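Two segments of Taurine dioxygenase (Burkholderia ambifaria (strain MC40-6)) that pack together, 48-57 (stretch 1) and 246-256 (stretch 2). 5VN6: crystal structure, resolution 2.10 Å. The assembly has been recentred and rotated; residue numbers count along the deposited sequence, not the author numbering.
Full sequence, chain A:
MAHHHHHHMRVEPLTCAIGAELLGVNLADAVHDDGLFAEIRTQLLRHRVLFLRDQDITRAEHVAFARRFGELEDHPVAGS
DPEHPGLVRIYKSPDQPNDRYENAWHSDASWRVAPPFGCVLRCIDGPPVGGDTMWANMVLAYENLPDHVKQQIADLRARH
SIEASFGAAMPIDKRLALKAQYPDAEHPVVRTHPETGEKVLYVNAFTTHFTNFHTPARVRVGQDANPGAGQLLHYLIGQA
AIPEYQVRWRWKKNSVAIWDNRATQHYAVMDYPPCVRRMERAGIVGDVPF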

ATOM      1  N   ARG A  48       9.773 -13.419  -5.778  1.00 32.99           N
ATOM      2  CA  ARG A  48       8.314 -13.527  -5.882  1.00 34.10           C
ATOM      3  C   ARG A  48       7.742 -12.914  -7.161  1.00 38.44           C
ATOM      4  O   ARG A  48       6.813 -13.480  -7.757  1.00 36.76           O
ATOM      5  CB  ARG A  48       7.627 -12.905  -4.659  1.00 35.40           C
ATOM      6  CG  ARG A  48       8.288 -13.187  -3.299  1.00 36.65           C
ATOM      7  CD  ARG A  48       8.546 -14.643  -3.051  1.00 38.32           C
ATOM      8  NE  ARG A  48       9.222 -14.868  -1.780  1.00 39.36           N
ATOM      9  CZ  ARG A  48       9.464 -16.075  -1.275  1.00 40.46           C
ATOM     10  NH1 ARG A  48       9.070 -17.150  -1.936  1.00 38.72           N
ATOM     11  NH2 ARG A  48      10.076 -16.207  -0.105  1.00 41.39           N
ATOM     12  N   VAL A  49       8.264 -11.762  -7.588  1.00 32.59           N
ATOM     13  CA  VAL A  49       7.797 -11.091  -8.798  1.00 28.39           C
ATOM     14  C   VAL A  49       8.996 -10.444  -9.481  1.00 33.56           C
ATOM     15  O   VAL A  49       9.822  -9.804  -8.823  1.00 34.10           O
ATOM     16  CB  VAL A  49       6.687 -10.050  -8.502  1.00 36.24           C
ATOM     17  CG1 VAL A  49       7.147  -8.985  -7.505  1.00 31.47           C
ATOM     18  CG2 VAL A  49       6.184  -9.386  -9.819  1.00 29.86           C
ATOM     19  N   LEU A  50       9.097 -10.623 -10.804  1.00 31.57           N
ATOM     20  CA  LEU A  50      10.195 -10.087 -11.601  1.00 34.71           C
ATOM     21  C   LEU A  50       9.649  -9.091 -12.616  1.00 35.95           C
ATOM     22  O   LEU A  50       8.578  -9.303 -13.187  1.00 36.77           O
ATOM     23  CB  LEU A  50      10.972 -11.204 -12.328  1.00 34.60           C
ATOM     24  CG  LEU A  50      11.664 -12.278 -11.482  1.00 42.55           C
ATOM     25  CD1 LEU A  50      12.217 -13.410 -12.372  1.00 36.26           C
ATOM     26  CD2 LEU A  50      12.780 -11.662 -10.620  1.00 36.19           C
ATOM     27  N   PHE A  51      10.389  -8.004 -12.831  1.00 32.57           N
ATOM     28  CA  PHE A  51       9.989  -6.937 -13.737  1.00 36.54           C
ATOM     29  C   PHE A  51      11.040  -6.731 -14.818  1.00 38.25           C
ATOM     30  O   PHE A  51      12.246  -6.847 -14.567  1.00 40.44           O
ATOM     31  CB  PHE A  51       9.775  -5.609 -12.984  1.00 34.06           C
ATOM     32  CG  PHE A  51       8.803  -5.714 -11.849  1.00 37.14           C
ATOM     33  CD1 PHE A  51       7.450  -5.803 -12.095  1.00 31.91           C
ATOM     34  CD2 PHE A  51       9.248  -5.719 -10.529  1.00 36.52           C
ATOM     35  CE1 PHE A  51       6.560  -5.903 -11.064  1.00 31.81           C
ATOM     36  CE2 PHE A  51       8.365  -5.821  -9.487  1.00 34.22           C
ATOM     37  CZ  PHE A  51       7.011  -5.915  -9.747  1.00 32.05           C
ATOM     38  N   LEU A  52      10.578  -6.413 -16.021  1.00 39.76           N
ATOM     39  CA  LEU A  52      11.474  -6.091 -17.118  1.00 42.96           C
ATOM     40  C   LEU A  52      10.906  -4.916 -17.899  1.00 44.21           C
ATOM     41  O   LEU A  52       9.690  -4.812 -18.077  1.00 44.94           O
ATOM     42  CB  LEU A  52      11.672  -7.291 -18.052  1.00 40.76           C
ATOM     43  CG  LEU A  52      12.327  -8.547 -17.467  1.00 44.31           C
ATOM     44  CD1 LEU A  52      11.304  -9.499 -16.819  1.00 40.42           C
ATOM     45  CD2 LEU A  52      13.100  -9.256 -18.549  1.00 44.65           C
ATOM     46  N   ARG A  53      11.788  -4.047 -18.383  1.00 45.26           N
ATOM     47  CA  ARG A  53      11.417  -2.949 -19.266  1.00 44.59           C
ATOM     48  C   ARG A  53      11.750  -3.308 -20.704  1.00 48.06           C
ATOM     49  O   ARG A  53      12.564  -4.194 -20.969  1.00 50.38           O
ATOM     50  CB  ARG A  53      12.152  -1.656 -18.892  1.00 48.30           C
ATOM     51  CG  ARG A  53      11.915  -1.169 -17.459  1.00 52.73           C
ATOM     52  CD  ARG A  53      10.551  -0.510 -17.315  1.00 49.63           C
ATOM     53  NE  ARG A  53      10.425   0.181 -16.032  1.00 51.52           N
ATOM     54  CZ  ARG A  53       9.263   0.499 -15.465  1.00 48.16           C
ATOM     55  NH1 ARG A  53       8.120   0.169 -16.065  1.00 43.04           N
ATOM     56  NH2 ARG A  53       9.248   1.115 -14.286  1.00 40.74           N
ATOM     57  N   ASP A  54      11.090  -2.612 -21.631  1.00 49.04           N
ATOM     58  CA  ASP A  54      11.452  -2.622 -23.047  1.00 57.14           C
ATOM     59  C   ASP A  54      11.557  -4.041 -23.601  1.00 57.14           C
ATOM     60  O   ASP A  54      12.518  -4.404 -24.287  1.00 55.15           O
ATOM     61  CB  ASP A  54      12.746  -1.844 -23.254  1.00 58.77           C
ATOM     62  CG  ASP A  54      12.662  -0.462 -22.675  1.00 65.70           C
ATOM     63  OD1 ASP A  54      11.661   0.224 -22.981  1.00 64.45           O
ATOM     64  OD2 ASP A  54      13.549  -0.085 -21.878  1.00 70.66           O
ATOM     65  N   GLN A  55      10.533  -4.842 -23.323  1.00 49.62           N
ATOM     66  CA  GLN A  55      10.469  -6.200 -23.849  1.00 52.14           C
ATOM     67  C   GLN A  55       9.729  -6.134 -25.176  1.00 55.38           C
ATOM     68  O   GLN A  55       8.509  -6.315 -25.248  1.00 52.45           O
ATOM     69  CB  GLN A  55       9.806  -7.140 -22.853  1.00 48.31           C
ATOM     70  CG  GLN A  55      10.645  -7.403 -21.607  1.00 44.58           C
ATOM     71  CD  GLN A  55      12.045  -7.871 -21.951  1.00 49.27           C
ATOM     72  OE1 GLN A  55      12.244  -9.005 -22.418  1.00 49.69           O
ATOM     73  NE2 GLN A  55      13.026  -6.999 -21.737  1.00 45.54           N
ATOM     74  N   ASP A  56      10.487  -5.855 -26.240  1.00 55.99           N
ATOM     75  CA  ASP A  56       9.952  -5.828 -27.595  1.00 63.28           C
ATOM     76  C   ASP A  56       9.986  -7.257 -28.120  1.00 67.04           C
ATOM     77  O   ASP A  56      10.969  -7.704 -28.711  1.00 65.60           O
ATOM     78  CB  ASP A  56      10.761  -4.883 -28.470  1.00 69.51           C
ATOM     79  CG  ASP A  56      10.236  -4.816 -29.892  1.00 84.55           C
ATOM     80  OD1 ASP A  56       9.083  -4.368 -30.080  1.00 88.35           O
ATOM     81  OD2 ASP A  56      10.977  -5.205 -30.822  1.00 91.58           O
ATOM     82  N   ILE A  57       8.870  -7.964 -27.954  1.00 64.57           N
ATOM     83  CA  ILE A  57       8.802  -9.387 -28.247  1.00 62.12           C
ATOM     84  C   ILE A  57       7.502  -9.654 -28.986  1.00 64.07           C
ATOM     85  O   ILE A  57       6.573  -8.843 -28.979  1.00 68.96           O
ATOM     86  CB  ILE A  57       8.874 -10.261 -26.972  1.00 56.92           C
ATOM     87  CG1 ILE A  57       7.711  -9.927 -26.027  1.00 51.29           C
ATOM     88  CG2 ILE A  57      10.207 -10.044 -26.254  1.00 53.62           C
ATOM     89  CD1 ILE A  57       7.654 -10.793 -24.770  1.00 47.19           C
TER
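Stretch 2 (246-256) QVRWRWKKNSV

The guanidinium of Arg53 is the polar centre of this contact. Its NH1 donates to Arg250 O at 2.7 Å and to Ser255 OG at 3.1 Å, while Arg53 NH2 adds a weak bond to Arg250 O at 3.2 Å. Although the CA-to-CB bond of Arg53 points away from stretch 2, the long side chain (chi1 and chi2 both m) brings its end back. Arginine suits the site because its planar charged group can donate at its edge and stack through its face: it lies flat on Trp249, centres 3.7 Å apart, with Lys252 CG over the opposite face, 3.6 Å from Arg53 NH1.

Next to it the backbones pair directly. Leu52 and Val256 form an antiparallel bridge, Leu52 N to Val256 O and Val256 N to Leu52 O both measuring 2.9 Å, with their side chains on the same face of the sheet. Beyond this single bridge, Gln55 N donates to Asn254 O at 2.8 Å, holding the chain after the strand against the turn. A type II turn from Lys252 to Ser255, closed by Ser255 N to Lys252 O at 3.0 Å, leads the chain into this pairing; Asn254 has positive phi (60°), which asparagine tolerates well. A water joins the two stretches here, 2.9 Å from Asp54 N and 2.7 Å from Lys253 O.

Earlier in stretch 2, strand 246-249 runs nearly parallel to strand 49-52, crossing at 22° with axes 10.1 Å apart, too far for backbone pairing, so side chains fill the gap. Phe51 makes an offset stack on the five-membered ring of Trp249 (centroids 4.2 Å, planes at 12°), on the face opposite Arg53; the broad indole thus serves both an aromatic and a cationic partner. Beyond it, compact beta-branched valines meet, Val49 CG1 lying 4.0 Å from Val247 CG1. At the other end of the contact, beside the bridge, Val256 CG2 packs 3.7 Å from Gln55 CB.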

ATOM      1  N   GLN A 246       5.255  -5.146   0.579  1.00 27.77           N
ATOM      2  CA  GLN A 246       4.691  -4.731  -0.694  1.00 32.42           C
ATOM      3  C   GLN A 246       5.759  -4.185  -1.633  1.00 35.51           C
ATOM      4  O   GLN A 246       6.801  -3.668  -1.217  1.00 32.63           O
ATOM      5  CB  GLN A 246       3.604  -3.655  -0.497  1.00 25.37           C
ATOM      6  CG  GLN A 246       2.338  -4.168   0.180  1.00 27.59           C
ATOM      7  CD  GLN A 246       1.373  -3.030   0.482  1.00 26.57           C
ATOM      8  OE1 GLN A 246       1.688  -1.876   0.242  1.00 28.44           O
ATOM      9  NE2 GLN A 246       0.229  -3.346   1.065  1.00 22.71           N
ATOM     10  N   VAL A 247       5.449  -4.269  -2.926  1.00 35.17           N
ATOM     11  CA  VAL A 247       6.165  -3.529  -3.953  1.00 35.30           C
ATOM     12  C   VAL A 247       5.119  -2.933  -4.880  1.00 30.88           C
ATOM     13  O   VAL A 247       4.039  -3.502  -5.066  1.00 35.52           O
ATOM     14  CB  VAL A 247       7.182  -4.411  -4.726  1.00 31.82           C
ATOM     15  CG1 VAL A 247       6.499  -5.613  -5.464  1.00 28.66           C
ATOM     16  CG2 VAL A 247       7.981  -3.577  -5.698  1.00 30.10           C
ATOM     17  N   ARG A 248       5.434  -1.768  -5.448  1.00 28.74           N
ATOM     18  CA  ARG A 248       4.541  -1.054  -6.354  1.00 30.22           C
ATOM     19  C   ARG A 248       5.264  -0.798  -7.664  1.00 39.18           C
ATOM     20  O   ARG A 248       6.366  -0.252  -7.666  1.00 40.03           O
ATOM     21  CB  ARG A 248       4.053   0.273  -5.750  1.00 28.64           C
ATOM     22  CG  ARG A 248       3.124   1.053  -6.690  1.00 31.09           C
ATOM     23  CD  ARG A 248       2.110   1.884  -5.926  1.00 29.80           C
ATOM     24  NE  ARG A 248       1.273   2.695  -6.809  1.00 35.45           N
ATOM     25  CZ  ARG A 248       0.133   3.279  -6.438  1.00 31.91           C
ATOM     26  NH1 ARG A 248      -0.568   3.994  -7.309  1.00 32.56           N
ATOM     27  NH2 ARG A 248      -0.318   3.135  -5.203  1.00 31.39           N
ATOM     28  N   TRP A 249       4.648  -1.197  -8.776  1.00 38.18           N
ATOM     29  CA  TRP A 249       5.291  -1.152 -10.078  1.00 31.17           C
ATOM     30  C   TRP A 249       4.520  -0.206 -10.979  1.00 34.20           C
ATOM     31  O   TRP A 249       3.284  -0.249 -11.018  1.00 38.09           O
ATOM     32  CB  TRP A 249       5.358  -2.552 -10.697  1.00 29.70           C
ATOM     33  CG  TRP A 249       5.887  -2.633 -12.096  1.00 34.79           C
ATOM     34  CD1 TRP A 249       5.169  -2.932 -13.234  1.00 40.08           C
ATOM     35  CD2 TRP A 249       7.249  -2.460 -12.519  1.00 38.67           C
ATOM     36  NE1 TRP A 249       5.997  -2.939 -14.323  1.00 43.55           N
ATOM     37  CE2 TRP A 249       7.276  -2.651 -13.921  1.00 44.23           C
ATOM     38  CE3 TRP A 249       8.441  -2.146 -11.854  1.00 41.15           C
ATOM     39  CZ2 TRP A 249       8.459  -2.564 -14.670  1.00 41.20           C
ATOM     40  CZ3 TRP A 249       9.621  -2.047 -12.605  1.00 39.27           C
ATOM     41  CH2 TRP A 249       9.614  -2.267 -13.995  1.00 43.93           C
ATOM     42  N   ARG A 250       5.249   0.659 -11.679  1.00 33.16           N
ATOM     43  CA  ARG A 250       4.660   1.593 -12.627  1.00 34.33           C
ATOM     44  C   ARG A 250       4.904   1.088 -14.037  1.00 38.58           C
ATOM     45  O   ARG A 250       6.049   0.810 -14.407  1.00 43.70           O
ATOM     46  CB  ARG A 250       5.246   2.991 -12.470  1.00 40.50           C
ATOM     47  CG  ARG A 250       4.589   3.976 -13.397  1.00 42.40           C
ATOM     48  CD  ARG A 250       5.016   5.398 -13.075  1.00 46.10           C
ATOM     49  NE  ARG A 250       4.491   6.323 -14.060  1.00 49.35           N
ATOM     50  CZ  ARG A 250       4.681   7.639 -14.027  1.00 49.28           C
ATOM     51  NH1 ARG A 250       5.391   8.191 -13.045  1.00 44.38           N
ATOM     52  NH2 ARG A 250       4.154   8.397 -14.977  1.00 44.71           N
ATOM     53  N   TRP A 251       3.832   0.954 -14.810  1.00 44.08           N
ATOM     54  CA  TRP A 251       3.917   0.363 -16.144  1.00 45.80           C
ATOM     55  C   TRP A 251       4.403   1.364 -17.185  1.00 49.24           C
ATOM     56  O   TRP A 251       4.099   2.560 -17.122  1.00 45.25           O
ATOM     57  CB  TRP A 251       2.555  -0.181 -16.575  1.00 36.70           C
ATOM     58  CG  TRP A 251       2.097  -1.316 -15.728  1.00 35.12           C
ATOM     59  CD1 TRP A 251       1.257  -1.263 -14.646  1.00 35.02           C
ATOM     60  CD2 TRP A 251       2.501  -2.687 -15.861  1.00 38.78           C
ATOM     61  NE1 TRP A 251       1.103  -2.534 -14.107  1.00 32.88           N
ATOM     62  CE2 TRP A 251       1.857  -3.419 -14.839  1.00 33.16           C
ATOM     63  CE3 TRP A 251       3.335  -3.364 -16.755  1.00 41.41           C
ATOM     64  CZ2 TRP A 251       2.013  -4.798 -14.696  1.00 32.49           C
ATOM     65  CZ3 TRP A 251       3.508  -4.733 -16.596  1.00 40.59           C
ATOM     66  CH2 TRP A 251       2.846  -5.433 -15.575  1.00 37.59           C
ATOM     67  N   LYS A 252       5.157   0.852 -18.155  1.00 44.23           N
ATOM     68  CA  LYS A 252       5.522   1.553 -19.381  1.00 46.75           C
ATOM     69  C   LYS A 252       5.252   0.616 -20.549  1.00 54.29           C
ATOM     70  O   LYS A 252       5.042  -0.585 -20.363  1.00 52.93           O
ATOM     71  CB  LYS A 252       6.998   1.975 -19.376  1.00 48.41           C
ATOM     72  CG  LYS A 252       7.399   2.899 -18.217  1.00 54.09           C
ATOM     73  CD  LYS A 252       6.874   4.295 -18.416  1.00 62.70           C
ATOM     74  CE  LYS A 252       7.050   5.144 -17.161  1.00 65.98           C
ATOM     75  NZ  LYS A 252       6.314   6.426 -17.303  1.00 67.31           N
ATOM     76  N   LYS A 253       5.275   1.156 -21.766  1.00 52.08           N
ATOM     77  CA  LYS A 253       5.042   0.317 -22.934  1.00 48.20           C
ATOM     78  C   LYS A 253       6.057  -0.818 -22.985  1.00 51.25           C
ATOM     79  O   LYS A 253       7.249  -0.614 -22.740  1.00 50.61           O
ATOM     80  CB  LYS A 253       5.119   1.143 -24.215  1.00 51.18           C
ATOM     81  N   ASN A 254       5.565  -2.027 -23.286  1.00 48.53           N
ATOM     82  CA  ASN A 254       6.372  -3.246 -23.372  1.00 50.31           C
ATOM     83  C   ASN A 254       7.072  -3.600 -22.066  1.00 48.04           C
ATOM     84  O   ASN A 254       8.091  -4.304 -22.080  1.00 49.51           O
ATOM     85  CB  ASN A 254       7.391  -3.172 -24.511  1.00 50.77           C
ATOM     86  CG  ASN A 254       6.736  -3.256 -25.862  1.00 55.53           C
ATOM     87  OD1 ASN A 254       5.670  -3.858 -26.000  1.00 55.98           O
ATOM     88  ND2 ASN A 254       7.368  -2.673 -26.870  1.00 56.73           N
ATOM     89  N   SER A 255       6.550  -3.129 -20.939  1.00 42.85           N
ATOM     90  CA  SER A 255       6.991  -3.613 -19.640  1.00 41.49           C
ATOM     91  C   SER A 255       6.320  -4.954 -19.346  1.00 44.03           C
ATOM     92  O   SER A 255       5.201  -5.224 -19.796  1.00 41.50           O
ATOM     93  CB  SER A 255       6.649  -2.602 -18.539  1.00 43.59           C
ATOM     94  OG  SER A 255       7.500  -1.463 -18.578  1.00 47.84           O
ATOM     95  N   VAL A 256       7.017  -5.801 -18.587  1.00 38.74           N
ATOM     96  CA  VAL A 256       6.570  -7.159 -18.303  1.00 36.61           C
ATOM     97  C   VAL A 256       6.725  -7.423 -16.811  1.00 40.00           C
ATOM     98  O   VAL A 256       7.712  -6.997 -16.194  1.00 42.07           O
ATOM     99  CB  VAL A 256       7.357  -8.195 -19.151  1.00 39.09           C
ATOM    100  CG1 VAL A 256       7.047  -9.632 -18.727  1.00 37.78           C
ATOM    101  CG2 VAL A 256       7.048  -8.017 -20.626  1.00 38.40           C
TER
HETATM  102  O   HOH W   1       8.929  -0.886 -20.669  1.00 39.74           O